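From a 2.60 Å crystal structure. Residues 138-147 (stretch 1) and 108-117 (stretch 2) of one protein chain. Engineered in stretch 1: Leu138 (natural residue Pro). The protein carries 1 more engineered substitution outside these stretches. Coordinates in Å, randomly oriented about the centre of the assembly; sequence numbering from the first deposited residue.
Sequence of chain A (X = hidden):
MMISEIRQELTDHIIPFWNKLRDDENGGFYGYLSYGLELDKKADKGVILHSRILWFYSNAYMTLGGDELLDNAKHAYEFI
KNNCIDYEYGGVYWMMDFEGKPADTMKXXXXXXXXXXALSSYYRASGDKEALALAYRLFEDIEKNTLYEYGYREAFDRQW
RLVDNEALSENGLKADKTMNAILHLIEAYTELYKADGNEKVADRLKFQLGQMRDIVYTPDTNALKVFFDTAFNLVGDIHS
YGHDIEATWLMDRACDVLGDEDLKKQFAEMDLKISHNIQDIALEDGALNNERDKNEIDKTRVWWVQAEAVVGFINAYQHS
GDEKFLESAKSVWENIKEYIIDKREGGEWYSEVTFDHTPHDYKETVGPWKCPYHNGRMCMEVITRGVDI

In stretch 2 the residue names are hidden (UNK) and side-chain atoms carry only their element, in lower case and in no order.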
ATOM      1  N   LEU A 138      -0.486  16.756  -8.508  1.00 38.28           N
ATOM      2  CA  LEU A 138      -0.112  16.332  -7.165  1.00 38.36           C
ATOM      3  C   LEU A 138       1.378  15.965  -7.064  1.00 36.65           C
ATOM      4  O   LEU A 138       2.035  16.240  -6.060  1.00 34.25           O
ATOM      5  CB  LEU A 138      -1.003  15.176  -6.704  1.00 37.60           C
ATOM      6  CG  LEU A 138      -2.488  15.495  -6.563  1.00 33.50           C
ATOM      7  CD1 LEU A 138      -3.254  14.249  -6.196  1.00 33.87           C
ATOM      8  CD2 LEU A 138      -2.720  16.583  -5.534  1.00 30.75           C
ATOM      9  N   PHE A 139       1.905  15.343  -8.106  1.00 34.50           N
ATOM     10  CA  PHE A 139       3.348  15.184  -8.236  1.00 36.47           C
ATOM     11  C   PHE A 139       4.073  16.535  -8.068  1.00 40.34           C
ATOM     12  O   PHE A 139       5.041  16.626  -7.323  1.00 38.12           O
ATOM     13  CB  PHE A 139       3.675  14.552  -9.588  1.00 31.66           C
ATOM     14  CG  PHE A 139       5.115  14.651  -9.986  1.00 34.06           C
ATOM     15  CD1 PHE A 139       6.050  13.751  -9.493  1.00 38.02           C
ATOM     16  CD2 PHE A 139       5.534  15.612 -10.900  1.00 36.37           C
ATOM     17  CE1 PHE A 139       7.384  13.824  -9.878  1.00 38.25           C
ATOM     18  CE2 PHE A 139       6.879  15.687 -11.293  1.00 34.08           C
ATOM     19  CZ  PHE A 139       7.797  14.791 -10.782  1.00 35.54           C
ATOM     20  N   GLU A 140       3.597  17.580  -8.750  1.00 37.18           N
ATOM     21  CA  GLU A 140       4.202  18.903  -8.626  1.00 36.89           C
ATOM     22  C   GLU A 140       4.108  19.446  -7.203  1.00 40.75           C
ATOM     23  O   GLU A 140       5.075  20.014  -6.674  1.00 40.02           O
ATOM     24  CB  GLU A 140       3.579  19.883  -9.617  1.00 35.98           C
ATOM     25  CG  GLU A 140       4.098  19.689 -11.028  1.00 37.82           C
ATOM     26  CD  GLU A 140       3.665  20.788 -11.972  1.00 48.58           C
ATOM     27  OE1 GLU A 140       2.481  21.216 -11.907  1.00 47.73           O
ATOM     28  OE2 GLU A 140       4.521  21.225 -12.783  1.00 50.10           O
ATOM     29  N   ASP A 141       2.947  19.260  -6.584  1.00 37.61           N
ATOM     30  CA  ASP A 141       2.735  19.704  -5.215  1.00 40.46           C
ATOM     31  C   ASP A 141       3.692  19.034  -4.241  1.00 40.13           C
ATOM     32  O   ASP A 141       4.147  19.667  -3.297  1.00 44.00           O
ATOM     33  CB  ASP A 141       1.287  19.463  -4.767  1.00 43.79           C
ATOM     34  CG  ASP A 141       0.298  20.359  -5.485  1.00 47.64           C
ATOM     35  OD1 ASP A 141       0.766  21.281  -6.201  1.00 50.75           O
ATOM     36  OD2 ASP A 141      -0.934  20.151  -5.329  1.00 45.59           O
ATOM     37  N   ILE A 142       3.988  17.756  -4.454  1.00 39.27           N
ATOM     38  CA  ILE A 142       4.874  17.041  -3.541  1.00 40.17           C
ATOM     39  C   ILE A 142       6.280  17.599  -3.664  1.00 38.35           C
ATOM     40  O   ILE A 142       6.956  17.864  -2.663  1.00 40.52           O
ATOM     41  CB  ILE A 142       4.884  15.504  -3.798  1.00 40.56           C
ATOM     42  CG1 ILE A 142       3.644  14.845  -3.196  1.00 39.96           C
ATOM     43  CG2 ILE A 142       6.110  14.844  -3.189  1.00 37.64           C
ATOM     44  CD1 ILE A 142       3.505  13.385  -3.594  1.00 33.73           C
ATOM     45  N   GLU A 143       6.713  17.792  -4.903  1.00 40.08           N
ATOM     46  CA  GLU A 143       8.064  18.264  -5.161  1.00 40.11           C
ATOM     47  C   GLU A 143       8.259  19.729  -4.742  1.00 38.58           C
ATOM     48  O   GLU A 143       9.330  20.103  -4.280  1.00 40.30           O
ATOM     49  CB  GLU A 143       8.447  18.039  -6.616  1.00 35.59           C
ATOM     50  CG  GLU A 143       8.349  16.586  -7.077  1.00 35.75           C
ATOM     51  CD  GLU A 143       9.352  15.661  -6.407  1.00 42.33           C
ATOM     52  OE1 GLU A 143      10.575  15.917  -6.488  1.00 44.42           O
ATOM     53  OE2 GLU A 143       8.915  14.659  -5.803  1.00 41.94           O
ATOM     54  N   LYS A 144       7.220  20.542  -4.876  1.00 37.86           N
ATOM     55  CA  LYS A 144       7.292  21.936  -4.460  1.00 40.90           C
ATOM     56  C   LYS A 144       7.384  22.086  -2.937  1.00 41.82           C
ATOM     57  O   LYS A 144       8.255  22.790  -2.417  1.00 43.77           O
ATOM     58  CB  LYS A 144       6.054  22.689  -4.955  1.00 45.98           C
ATOM     59  CG  LYS A 144       6.182  24.213  -4.944  1.00 41.96           C
ATOM     60  CD  LYS A 144       7.459  24.604  -5.668  1.00 46.78           C
ATOM     61  CE  LYS A 144       7.305  25.893  -6.469  1.00 49.06           C
ATOM     62  NZ  LYS A 144       7.428  27.101  -5.601  1.00 55.67           N
ATOM     63  N   ASN A 145       6.483  21.422  -2.223  1.00 39.03           N
ATOM     64  CA  ASN A 145       6.277  21.725  -0.816  1.00 41.37           C
ATOM     65  C   ASN A 145       6.877  20.767   0.209  1.00 42.06           C
ATOM     66  O   ASN A 145       7.014  21.140   1.378  1.00 47.05           O
ATOM     67  CB  ASN A 145       4.781  21.938  -0.531  1.00 44.48           C
ATOM     68  CG  ASN A 145       4.178  23.023  -1.410  1.00 46.80           C
ATOM     69  OD1 ASN A 145       4.396  24.209  -1.182  1.00 50.40           O
ATOM     70  ND2 ASN A 145       3.438  22.618  -2.437  1.00 47.84           N
ATOM     71  N   THR A 146       7.234  19.551  -0.201  1.00 40.08           N
ATOM     72  CA  THR A 146       7.647  18.535   0.780  1.00 38.79           C
ATOM     73  C   THR A 146       9.102  18.137   0.640  1.00 37.77           C
ATOM     74  O   THR A 146       9.647  17.467   1.499  1.00 42.17           O
ATOM     75  CB  THR A 146       6.796  17.251   0.700  1.00 36.34           C
ATOM     76  OG1 THR A 146       7.159  16.482  -0.459  1.00 33.13           O
ATOM     77  CG2 THR A 146       5.316  17.588   0.649  1.00 35.35           C
ATOM     78  N   LEU A 147       9.730  18.541  -0.453  1.00 38.39           N
ATOM     79  CA  LEU A 147      11.107  18.151  -0.704  1.00 34.63           C
ATOM     80  C   LEU A 147      12.076  19.158  -0.105  1.00 37.78           C
ATOM     81  O   LEU A 147      12.090  20.325  -0.490  1.00 39.04           O
ATOM     82  CB  LEU A 147      11.355  18.017  -2.209  1.00 34.58           C
ATOM     83  CG  LEU A 147      12.738  17.495  -2.602  1.00 34.23           C
ATOM     84  CD1 LEU A 147      12.994  16.137  -1.976  1.00 33.24           C
ATOM     85  CD2 LEU A 147      12.891  17.428  -4.102  1.00 31.14           C
ATOM     86  N   UNK A 108      -0.082  15.175   4.073  1.00 41.87           N
ATOM     87  CA  UNK A 108       0.892  14.121   4.306  1.00 35.81           C
ATOM     88  C   UNK A 108       1.453  13.546   3.007  1.00 36.61           C
ATOM     89  O   UNK A 108       0.726  13.005   2.169  1.00 35.04           O
ATOM     90  c   UNK A 108       1.362  12.285   7.425  1.00 52.57           C
ATOM     91  n   UNK A 108       2.491  11.563   7.735  1.00 53.42           N
ATOM     92  c   UNK A 108       1.288  12.352   6.072  1.00 54.92           C
ATOM     93  c   UNK A 108       3.096  11.206   6.610  1.00 53.00           C
ATOM     94  c   UNK A 108       0.291  13.008   5.170  1.00 43.56           C
ATOM     95  n   UNK A 108       2.394  11.668   5.592  1.00 50.79           N
ATOM     96  N   UNK A 109       2.763  13.677   2.849  1.00 34.57           N
ATOM     97  CA  UNK A 109       3.457  13.134   1.698  1.00 34.23           C
ATOM     98  C   UNK A 109       2.961  11.733   1.322  1.00 35.91           C
ATOM     99  O   UNK A 109       2.724  11.421   0.154  1.00 34.62           O
ATOM    100  o   UNK A 109       5.405  14.413   2.206  1.00 44.58           O
ATOM    101  c   UNK A 109       5.715  12.499   0.821  1.00 28.43           C
ATOM    102  c   UNK A 109       4.950  13.082   1.982  1.00 33.13           C
ATOM    103  N   UNK A 110       2.816  10.890   2.329  1.00 39.38           N
ATOM    104  CA  UNK A 110       2.395   9.509   2.147  1.00 36.85           C
ATOM    105  C   UNK A 110       0.986   9.419   1.544  1.00 36.77           C
ATOM    106  O   UNK A 110       0.729   8.619   0.635  1.00 36.96           O
ATOM    107  c   UNK A 110       0.606   7.224   3.900  1.00 47.94           C
ATOM    108  c   UNK A 110       1.948   7.464   3.614  1.00 41.95           C
ATOM    109  c   UNK A 110       0.118   5.933   4.014  1.00 54.02           C
ATOM    110  c   UNK A 110       2.331   5.094   3.597  1.00 55.70           C
ATOM    111  o   UNK A 110       0.541   3.566   3.992  1.00 64.68           O
ATOM    112  c   UNK A 110       2.796   6.387   3.480  1.00 51.08           C
ATOM    113  c   UNK A 110       0.990   4.865   3.865  1.00 60.97           C
ATOM    114  c   UNK A 110       2.473   8.848   3.516  1.00 41.45           C
ATOM    115  N   UNK A 111       0.083  10.254   2.047  1.00 36.18           N
ATOM    116  CA  UNK A 111      -1.288  10.309   1.561  1.00 31.34           C
ATOM    117  C   UNK A 111      -1.332  10.832   0.133  1.00 35.70           C
ATOM    118  O   UNK A 111      -1.974  10.224  -0.728  1.00 41.34           O
ATOM    119  n   UNK A 111      -4.324  12.225   2.450  1.00 31.23           N
ATOM    120  c   UNK A 111      -3.621  11.136   2.154  1.00 37.32           C
ATOM    121  o   UNK A 111      -4.129  10.137   1.646  1.00 35.36           O
ATOM    122  c   UNK A 111      -2.138  11.183   2.486  1.00 38.19           C
ATOM    123  N   UNK A 112      -0.636  11.943  -0.128  1.00 36.66           N
ATOM    124  CA  UNK A 112      -0.557  12.500  -1.489  1.00 31.90           C
ATOM    125  C   UNK A 112       0.046  11.536  -2.519  1.00 33.14           C
ATOM    126  O   UNK A 112      -0.394  11.499  -3.673  1.00 37.03           O
ATOM    127  c   UNK A 112       0.233  13.815  -1.545  1.00 31.40           C
ATOM    128  c   UNK A 112       0.668  15.866  -0.056  1.00 28.56           C
ATOM    129  c   UNK A 112       0.226  14.353  -2.971  1.00 27.77           C
ATOM    130  c   UNK A 112      -0.340  14.832  -0.551  1.00 35.90           C
ATOM    131  N   UNK A 113       1.060  10.774  -2.117  1.00 28.43           N
ATOM    132  CA  UNK A 113       1.656   9.799  -3.012  1.00 30.03           C
ATOM    133  C   UNK A 113       0.582   8.807  -3.459  1.00 35.39           C
ATOM    134  O   UNK A 113       0.538   8.403  -4.614  1.00 35.63           O
ATOM    135  c   UNK A 113       2.812   9.069  -2.331  1.00 27.98           C
ATOM    136  N   UNK A 114      -0.285   8.417  -2.533  1.00 34.56           N
ATOM    137  CA  UNK A 114      -1.273   7.398  -2.832  1.00 37.42           C
ATOM    138  C   UNK A 114      -2.302   7.898  -3.833  1.00 39.80           C
ATOM    139  O   UNK A 114      -2.640   7.195  -4.786  1.00 35.08           O
ATOM    140  c   UNK A 114      -1.659   3.163  -1.626  1.00 44.64           C
ATOM    141  c   UNK A 114      -0.737   5.297  -0.102  1.00 50.96           C
ATOM    142  c   UNK A 114      -0.358   4.002   0.247  1.00 46.52           C
ATOM    143  c   UNK A 114      -0.817   2.931  -0.521  1.00 51.22           C
ATOM    144  c   UNK A 114      -2.035   4.462  -1.952  1.00 44.00           C
ATOM    145  c   UNK A 114      -1.962   6.907  -1.566  1.00 37.47           C
ATOM    146  c   UNK A 114      -1.581   5.534  -1.195  1.00 41.72           C
ATOM    147  N   UNK A 115      -2.805   9.109  -3.598  1.00 38.53           N
ATOM    148  CA  UNK A 115      -3.637   9.797  -4.584  1.00 38.48           C
ATOM    149  C   UNK A 115      -3.012   9.702  -5.990  1.00 35.08           C
ATOM    150  O   UNK A 115      -3.684   9.328  -6.952  1.00 34.06           O
ATOM    151  c   UNK A 115      -3.864  11.246  -4.173  1.00 36.49           C
ATOM    152  N   UNK A 116      -1.726  10.021  -6.102  1.00 31.02           N
ATOM    153  CA  UNK A 116      -1.028   9.880  -7.380  1.00 33.71           C
ATOM    154  C   UNK A 116      -1.086   8.457  -7.936  1.00 31.79           C
ATOM    155  O   UNK A 116      -1.338   8.257  -9.120  1.00 35.19           O
ATOM    156  c   UNK A 116       1.247   9.929  -8.487  1.00 32.54           C
ATOM    157  c   UNK A 116       0.436  10.325  -7.256  1.00 35.16           C
ATOM    158  c   UNK A 116       0.502  11.825  -7.022  1.00 34.70           C
ATOM    159  c   UNK A 116       1.797  12.251  -6.375  1.00 34.43           C
ATOM    160  N   UNK A 117      -0.838   7.473  -7.075  1.00 36.01           N
ATOM    161  CA  UNK A 117      -0.849   6.063  -7.445  1.00 33.80           C
ATOM    162  C   UNK A 117      -2.205   5.648  -8.036  1.00 34.81           C
ATOM    163  O   UNK A 117      -2.270   5.018  -9.095  1.00 33.92           O
ATOM    164  c   UNK A 117       0.066   1.022  -6.740  1.00 37.51           C
ATOM    165  c   UNK A 117      -0.619   1.488  -5.645  1.00 33.58           C
ATOM    166  c   UNK A 117       0.362   3.277  -7.510  1.00 31.92           C
ATOM    167  c   UNK A 117      -0.805   2.851  -5.484  1.00 34.56           C
ATOM    168  c   UNK A 117      -0.516   5.245  -6.207  1.00 29.64           C
ATOM    169  o   UNK A 117       0.247  -0.333  -6.896  1.00 38.30           O
ATOM    170  c   UNK A 117       0.556   1.914  -7.684  1.00 35.46           C
ATOM    171  c   UNK A 117      -0.323   3.765  -6.417  1.00 30.92           C
TER

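Position 108 carries one carbon leading to a five-membered ring of three carbons and two nitrogens. Its CA-to-CB bond points away from stretch 1, and the side chain touches none of it. The ring pattern is unique to histidine. His108 stands at the N-cap of the helix that follows, and its ND1 accepts a weak hydrogen bond from the backbone N of position 110 at 3.4 Å; a ring nitrogen suits this place because the first turn of a helix leaves backbone NH groups without partners.

Position 109 has a first carbon bearing one oxygen and one carbon. The side-chain oxygen lies 3.5 Å from Thr146 CB, a packing contact. The fork is that of threonine, and the oxygen is Thr109 OG1, whose polar needs are met elsewhere in the structure. A short side chain pointing sideways fits here, where the other stretch is close.

Position 110 shows a carbon, then a six-carbon ring bearing an oxygen, with no contact to stretch 1: tyrosine. The CA-to-CB bond of Tyr110 points away, so its bulk does not come between the helices.

At position 111 two carbons appear, the second carrying an oxygen and a nitrogen. The shape is also that of aspartate, but one oxygen and one nitrogen at the end, in place of two oxygens, make it asparagine. Asn111 is buried yet out of reach of stretch 1, keeping its polar amide off the apolar contact.

Position 112 has four carbons, forked at the first, with one arm two carbons long. It points toward stretch 1, and the short arm's carbon lies 3.5 Å from Ile142 CG1 and 4.0 Å from Leu138 CB. This is isoleucine. Beta-branching places the CG2 methyl of Ile112 close to the backbone, where it reaches both neighbours.

Position 113 has a single side-chain carbon, pointing away; its backbone N lies 3.9 Å from Ile142 CD1. It is alanine. With so little side chain on Ala113, Ile142 comes up to the backbone.

Position 114 bears a carbon and a six-carbon ring without oxygen, out of reach of stretch 1, hence phenylalanine. The apolar ring of Phe114 suits a buried site.

Position 115 again has one carbon, but this one points toward the partner and meets CD1 of the engineered Leu138 at 3.7 Å. It is alanine, and Ala115 sets a small residue against a longer one.

Position 116 repeats the four-carbon fork of 112. The end of its longer arm lies 3.5 Å from Ile142 CD1 and 3.5 Å from Phe139 N, and the arm's first carbon 3.7 Å from Leu138 CB. It is isoleucine; through CD1 and CG1, Ile116 reaches three partners.

Position 117 has a carbon and a six-carbon ring bearing oxygen, out of reach of stretch 1, so it is tyrosine. The hydroxyl of Tyr117 is hydrogen-bonded elsewhere in the structure.

The two helices run nearly antiparallel, at 156°, with axes 9.6 Å apart at closest approach. Ile142 is the knob, seated among Thr109, Ile112, Ala113 and Ile116. No hydrogen bond crosses between the stretches, so apolar packing carries the contact. Thr146 OG1 bonds instead to Ile142 O at 2.6 Å, satisfying the hydroxyl within its own stretch.

Stretch 2 (108-117) HTYNIAFAIY
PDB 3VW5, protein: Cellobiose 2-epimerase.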